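Local structure of deoxyribose-phosphate aldolase (4EIV) at residues D115-I121 with K151-L157; S203-R207 with F255-P259. The protein belongs to the deoxyribose-phosphate aldolase family and folds into an eight-stranded parallel alpha/beta (TIM) barrel, here assembled as two subunits. One frame throughout, in Å; residues are numbered along the deposited sequence. Where two conformers were deposited one is given.

Overall arrangement
From the N terminus the chain lays down three parallel strands before strand 116-120, the first half of contact 1, with which strand 152-156 pairs after a mostly helical excursion that includes helix 130-148. This closes a beta-alpha-beta crossover in the middle of the barrel order. Contact 2 comes later: helix 196-210 leads by way of strand 233-237 to helix 243-257, whose end comes back to touch it. The two loops follow in series, neither nesting nor crossing, and lie about 20 Å apart, centre to centre. Contact 1 thus joins two neighbouring staves of the barrel wall, whereas contact 2 ties together two helices of the outer layer, nearer the surface.

Contact 1: residues D115-I121 with K151-L157; sequences DEIECLI and KTLKVVL
Lys154 forms salt bridges to two acids of the neighbouring strand, with NZ 2.7 Å from Glu116 OE1 and 2.8 Å from Glu118 OE1. Glu116 is met from above its carboxylate plane, Glu118 on its anti lone pair; the bend at the last torsion of the lysine (chi4 75°) turns NZ between them. Beneath this network strands 116-120 and 152-156 run parallel. Backbone bonds alternate across them, from Ile117 N to Thr152 O through to Ile121 N and Val156 O.

Packing is tightest at the C-terminal end, where Ile121 CG2 presses on Val155 CG1 at 3.5 Å, closer than usual for two carbons. On the same helix-covered face Leu153 CD1 lies 3.7 Å from Ile117 CG2, under helix 130-148. The N-terminal end is looser and wetter: a water joins Asp115 O, at 2.7 Å, to Thr152 N, at 2.9 Å, in place of a direct bond.

Glu116 also forms salt bridges with Lys85 and Arg268, Glu118 with Lys235, and Lys154 with Glu31; Ser61 hydrogen-bonds Glu118. The barrel interior therefore buries acids and bases as an interlaced network, in which opposite charges probably offset one another and hold each other's side chains in place.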
loop_
_atom_site.group_PDB
_atom_site.type_symbol
_atom_site.label_atom_id
_atom_site.label_comp_id
_atom_site.label_asym_id
_atom_site.label_seq_id
_atom_site.Cartn_x
_atom_site.Cartn_y
_atom_site.Cartn_z
ATOM N N ASP A 115 -1.795 -5.226 -22.550
ATOM C CA ASP A 115 -2.468 -5.623 -21.325
ATOM C C ASP A 115 -3.600 -4.687 -20.937
ATOM O O ASP A 115 -4.540 -5.088 -20.255
ATOM C CB ASP A 115 -1.458 -5.646 -20.180
ATOM C CG ASP A 115 -0.312 -6.577 -20.448
ATOM O OD1 ASP A 115 -0.516 -7.807 -20.360
ATOM O OD2 ASP A 115 0.778 -6.087 -20.776
ATOM N N GLU A 116 -3.486 -3.425 -21.334
ATOM C CA GLU A 116 -4.499 -2.408 -21.015
ATOM C C GLU A 116 -4.641 -1.482 -22.204
ATOM O O GLU A 116 -3.780 -1.440 -23.080
ATOM C CB GLU A 116 -4.121 -1.573 -19.781
ATOM C CG GLU A 116 -3.862 -2.364 -18.514
ATOM C CD GLU A 116 -3.752 -1.498 -17.268
ATOM O OE1 GLU A 116 -4.249 -0.346 -17.267
ATOM O OE2 GLU A 116 -3.187 -1.987 -16.266
ATOM N N ILE A 117 -5.744 -0.745 -22.218
ATOM C CA ILE A 117 -6.033 0.228 -23.261
ATOM C C ILE A 117 -6.258 1.596 -22.607
ATOM O O ILE A 117 -6.942 1.688 -21.595
ATOM C CB ILE A 117 -7.292 -0.165 -24.071
ATOM C CG1 ILE A 117 -7.073 -1.472 -24.834
ATOM C CG2 ILE A 117 -7.690 0.951 -25.055
ATOM C CD1 ILE A 117 -5.887 -1.458 -25.822
ATOM N N GLU A 118 -5.665 2.631 -23.189
ATOM C CA GLU A 118 -5.822 4.015 -22.720
ATOM C C GLU A 118 -6.455 4.820 -23.851
ATOM O O GLU A 118 -5.787 5.146 -24.837
ATOM C CB GLU A 118 -4.473 4.555 -22.274
ATOM C CG GLU A 118 -3.941 3.730 -21.082
ATOM C CD GLU A 118 -2.572 4.124 -20.557
ATOM O OE1 GLU A 118 -2.311 3.804 -19.379
ATOM O OE2 GLU A 118 -1.749 4.721 -21.285
ATOM N N CYS A 119 -7.738 5.166 -23.686
ATOM C CA CYS A 119 -8.523 5.773 -24.751
ATOM C C CYS A 119 -8.759 7.273 -24.529
ATOM O O CYS A 119 -9.416 7.659 -23.570
ATOM C CB CYS A 119 -9.853 5.027 -24.835
ATOM S SG CYS A 119 -10.961 5.638 -26.132
ATOM N N LEU A 120 -8.292 8.091 -25.457
ATOM C CA LEU A 120 -8.524 9.524 -25.389
ATOM C C LEU A 120 -9.923 9.826 -25.916
ATOM O O LEU A 120 -10.352 9.240 -26.895
ATOM C CB LEU A 120 -7.456 10.266 -26.189
ATOM C CG LEU A 120 -7.438 11.794 -26.232
ATOM C CD1 LEU A 120 -7.317 12.386 -24.811
ATOM C CD2 LEU A 120 -6.323 12.310 -27.117
ATOM N N ILE A 121 -10.624 10.723 -25.238
ATOM C CA ILE A 121 -11.925 11.178 -25.678
ATOM C C ILE A 121 -11.815 12.317 -26.697
ATOM O O ILE A 121 -10.775 12.975 -26.808
ATOM C CB ILE A 121 -12.816 11.640 -24.474
ATOM C CG1 ILE A 121 -12.242 12.877 -23.776
ATOM C CG2 ILE A 121 -13.023 10.495 -23.490
ATOM C CD1 ILE A 121 -13.241 13.576 -22.817
ATOM N N LYS A 151 -10.148 -6.881 -19.638
ATOM C CA LYS A 151 -8.937 -6.071 -19.476
ATOM C C LYS A 151 -9.287 -4.643 -19.093
ATOM O O LYS A 151 -10.423 -4.216 -19.216
ATOM C CB LYS A 151 -8.057 -6.136 -20.715
ATOM C CG LYS A 151 -7.418 -7.517 -20.865
ATOM C CD LYS A 151 -6.522 -7.605 -22.073
ATOM C CE LYS A 151 -5.708 -8.889 -22.079
ATOM N NZ LYS A 151 -4.801 -8.922 -23.245
ATOM N N THR A 152 -8.302 -3.915 -18.591
ATOM C CA THR A 152 -8.527 -2.579 -18.092
ATOM C C THR A 152 -8.574 -1.537 -19.196
ATOM O O THR A 152 -7.661 -1.446 -20.037
ATOM C CB THR A 152 -7.398 -2.195 -17.110
ATOM O OG1 THR A 152 -7.394 -3.106 -15.996
ATOM C CG2 THR A 152 -7.543 -0.771 -16.585
ATOM N N LEU A 153 -9.645 -0.746 -19.166
ATOM C CA LEU A 153 -9.826 0.407 -20.059
ATOM C C LEU A 153 -9.705 1.695 -19.245
ATOM O O LEU A 153 -10.547 1.966 -18.359
ATOM C CB LEU A 153 -11.195 0.406 -20.746
ATOM C CG LEU A 153 -11.526 1.603 -21.650
ATOM C CD1 LEU A 153 -10.514 1.773 -22.741
ATOM C CD2 LEU A 153 -12.941 1.451 -22.216
ATOM N N LYS A 154 -8.653 2.460 -19.496
ATOM C CA LYS A 154 -8.487 3.774 -18.917
ATOM C C LYS A 154 -9.029 4.787 -19.924
ATOM O O LYS A 154 -8.790 4.644 -21.133
ATOM C CB LYS A 154 -7.037 4.082 -18.655
ATOM C CG LYS A 154 -6.261 3.025 -17.868
ATOM C CD LYS A 154 -5.129 3.723 -17.166
ATOM C CE LYS A 154 -4.155 2.834 -16.421
ATOM N NZ LYS A 154 -3.245 2.108 -17.363
ATOM N N VAL A 155 -9.805 5.760 -19.454
ATOM C CA VAL A 155 -10.322 6.814 -20.329
ATOM C C VAL A 155 -9.602 8.119 -19.962
ATOM O O VAL A 155 -9.616 8.557 -18.803
ATOM C CB VAL A 155 -11.831 6.934 -20.228
ATOM C CG1 VAL A 155 -12.371 8.014 -21.143
ATOM C CG2 VAL A 155 -12.474 5.606 -20.598
ATOM N N VAL A 156 -8.973 8.725 -20.965
ATOM C CA VAL A 156 -8.160 9.911 -20.831
ATOM C C VAL A 156 -9.081 11.090 -21.102
ATOM O O VAL A 156 -9.592 11.258 -22.213
ATOM C CB VAL A 156 -6.958 9.842 -21.783
ATOM C CG1 VAL A 156 -6.055 10.954 -21.533
ATOM C CG2 VAL A 156 -6.221 8.524 -21.669
ATOM N N LEU A 157 -9.224 11.960 -20.103
ATOM C CA LEU A 157 -10.226 13.017 -20.143
ATOM C C LEU A 157 -9.784 14.343 -20.760
ATOM O O LEU A 157 -10.638 15.191 -21.065
ATOM C CB LEU A 157 -10.720 13.290 -18.717
ATOM C CG LEU A 157 -11.373 12.126 -17.986
ATOM C CD1 LEU A 157 -11.771 12.570 -16.559
ATOM C CD2 LEU A 157 -12.573 11.565 -18.735
HETATM O O HOH W 1 -5.881 -5.339 -17.913
HETATM O O HOH W 2 -5.403 -2.788 -13.934
#

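Contact 2: residues S203-R207 with F255-P259; sequences SIALR and FENGP
Asn257 faces Ser203 and Arg207 across the gap between two helices, and its amide makes most of the polar contact. From CB, the first torsion sets CG opposite the carbonyl carbon (chi1 -60°), carrying the amide toward helix 196-210, where Asn257 CG comes 3.7 Å from Ser203 OG. The two ends of the amide then divide the work. ND2 donates to Ser203 OG at 2.9 Å, an almost straight bond (175°) with the hydroxyl in the amide plane. Since Ser203 OG is also bonded to Val199 O one turn earlier, the serine relays the amide to the backbone of its own helix.

OD1 gathers several donors. One water donates both to Asn257 OD1 and to Ser203 O, at 2.8 Å each. A second water donates to OD1 at 3.0 Å while accepting from Arg207 NE at 2.6 Å. Arg207 NH2 adds a direct but weak bond to OD1 at 3.0 Å, the guanidinium and amide planes being 30° apart. The arginine chain bends at its third torsion and folds back, placing Ser203 O 4.0 Å above the guanidinium plane, over its centre. The two waters and the bent arginine thus seam the helices together with little apolar contact. Glu256 comes near with OE1 beside Ser203 CB, but its OE2 is bonded to Gln252 within its own helix.

Helix 243-257 and helix 196-210 follow strands 233-237 and 182-184, respectively, which are adjacent in the barrel, and the contact joins the two helices in the outer layer. Close by, Phe255 packs on Tyr283 of the second subunit and Pro259 on its Asn28, bringing this corner to the dimer interface.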
loop_
_atom_site.group_PDB
_atom_site.type_symbol
_atom_site.label_atom_id
_atom_site.label_comp_id
_atom_site.label_asym_id
_atom_site.label_seq_id
_atom_site.Cartn_x
_atom_site.Cartn_y
_atom_site.Cartn_z
ATOM N N SER A 203 -11.884 13.069 -8.402
ATOM C CA SER A 203 -12.141 12.337 -7.172
ATOM C C SER A 203 -13.581 12.466 -6.725
ATOM O O SER A 203 -14.188 11.473 -6.336
ATOM C CB SER A 203 -11.203 12.809 -6.067
ATOM O OG SER A 203 -9.852 12.492 -6.373
ATOM N N ILE A 204 -14.141 13.670 -6.813
ATOM C CA ILE A 204 -15.547 13.872 -6.448
ATOM C C ILE A 204 -16.449 13.061 -7.373
ATOM O O ILE A 204 -17.388 12.382 -6.934
ATOM C CB ILE A 204 -15.943 15.340 -6.557
ATOM C CG1 ILE A 204 -15.235 16.147 -5.474
ATOM C CG2 ILE A 204 -17.460 15.513 -6.415
ATOM C CD1 ILE A 204 -15.370 17.642 -5.691
ATOM N N ALA A 205 -16.179 13.131 -8.674
ATOM C CA ALA A 205 -16.980 12.400 -9.645
ATOM C C ALA A 205 -16.991 10.907 -9.364
ATOM O O ALA A 205 -18.042 10.247 -9.393
ATOM C CB ALA A 205 -16.483 12.666 -11.065
ATOM N N LEU A 206 -15.819 10.353 -9.098
ATOM C CA LEU A 206 -15.730 8.933 -8.812
ATOM C C LEU A 206 -16.437 8.570 -7.501
ATOM O O LEU A 206 -17.137 7.562 -7.439
ATOM C CB LEU A 206 -14.281 8.501 -8.785
ATOM C CG LEU A 206 -14.045 7.029 -8.518
ATOM C CD1 LEU A 206 -14.852 6.140 -9.446
ATOM C CD2 LEU A 206 -12.570 6.759 -8.635
ATOM N N ARG A 207 -16.271 9.393 -6.465
ATOM C CA ARG A 207 -16.914 9.157 -5.165
ATOM C C ARG A 207 -18.423 9.097 -5.336
ATOM O O ARG A 207 -19.079 8.177 -4.848
ATOM C CB ARG A 207 -16.540 10.276 -4.178
ATOM C CG ARG A 207 -17.099 10.074 -2.758
ATOM C CD ARG A 207 -16.553 11.089 -1.740
ATOM N NE ARG A 207 -15.094 11.215 -1.860
ATOM C CZ ARG A 207 -14.426 12.269 -2.343
ATOM N NH1 ARG A 207 -15.042 13.395 -2.700
ATOM N NH2 ARG A 207 -13.098 12.218 -2.431
ATOM N N PHE A 255 -5.563 12.212 1.587
ATOM C CA PHE A 255 -6.476 13.112 2.277
ATOM C C PHE A 255 -7.886 13.041 1.689
ATOM O O PHE A 255 -8.861 12.956 2.429
ATOM C CB PHE A 255 -5.933 14.548 2.254
ATOM C CG PHE A 255 -6.719 15.497 3.103
ATOM C CD1 PHE A 255 -6.619 15.447 4.486
ATOM C CD2 PHE A 255 -7.576 16.423 2.526
ATOM C CE1 PHE A 255 -7.351 16.317 5.285
ATOM C CE2 PHE A 255 -8.320 17.303 3.324
ATOM C CZ PHE A 255 -8.199 17.243 4.700
ATOM N N GLU A 256 -7.993 13.095 0.361
ATOM C CA GLU A 256 -9.313 13.118 -0.268
ATOM C C GLU A 256 -9.960 11.755 -0.440
ATOM O O GLU A 256 -11.166 11.634 -0.273
ATOM C CB GLU A 256 -9.266 13.800 -1.629
ATOM C CG GLU A 256 -8.750 15.229 -1.577
ATOM C CD GLU A 256 -9.097 16.003 -2.834
ATOM O OE1 GLU A 256 -10.140 15.687 -3.448
ATOM O OE2 GLU A 256 -8.354 16.945 -3.180
ATOM N N ASN A 257 -9.159 10.747 -0.770
ATOM C CA ASN A 257 -9.686 9.420 -1.094
ATOM C C ASN A 257 -9.332 8.312 -0.126
ATOM O O ASN A 257 -9.796 7.192 -0.298
ATOM C CB ASN A 257 -9.220 9.073 -2.508
ATOM C CG ASN A 257 -9.730 10.075 -3.526
ATOM O OD1 ASN A 257 -10.918 10.432 -3.489
ATOM N ND2 ASN A 257 -8.851 10.549 -4.424
ATOM N N GLY A 258 -8.529 8.619 0.884
ATOM C CA GLY A 258 -8.168 7.651 1.905
ATOM C C GLY A 258 -6.873 6.910 1.638
ATOM O O GLY A 258 -6.454 6.756 0.489
ATOM N N PRO A 259 -6.234 6.393 2.702
ATOM C CA PRO A 259 -4.995 5.658 2.516
ATOM C C PRO A 259 -5.122 4.434 1.624
ATOM O O PRO A 259 -4.174 4.082 0.906
ATOM C CB PRO A 259 -4.585 5.284 3.956
ATOM C CG PRO A 259 -5.794 5.464 4.771
ATOM C CD PRO A 259 -6.603 6.516 4.121
HETATM O O HOH W 3 -12.771 9.359 -5.294
HETATM O O HOH W 4 -13.099 9.483 -1.739
#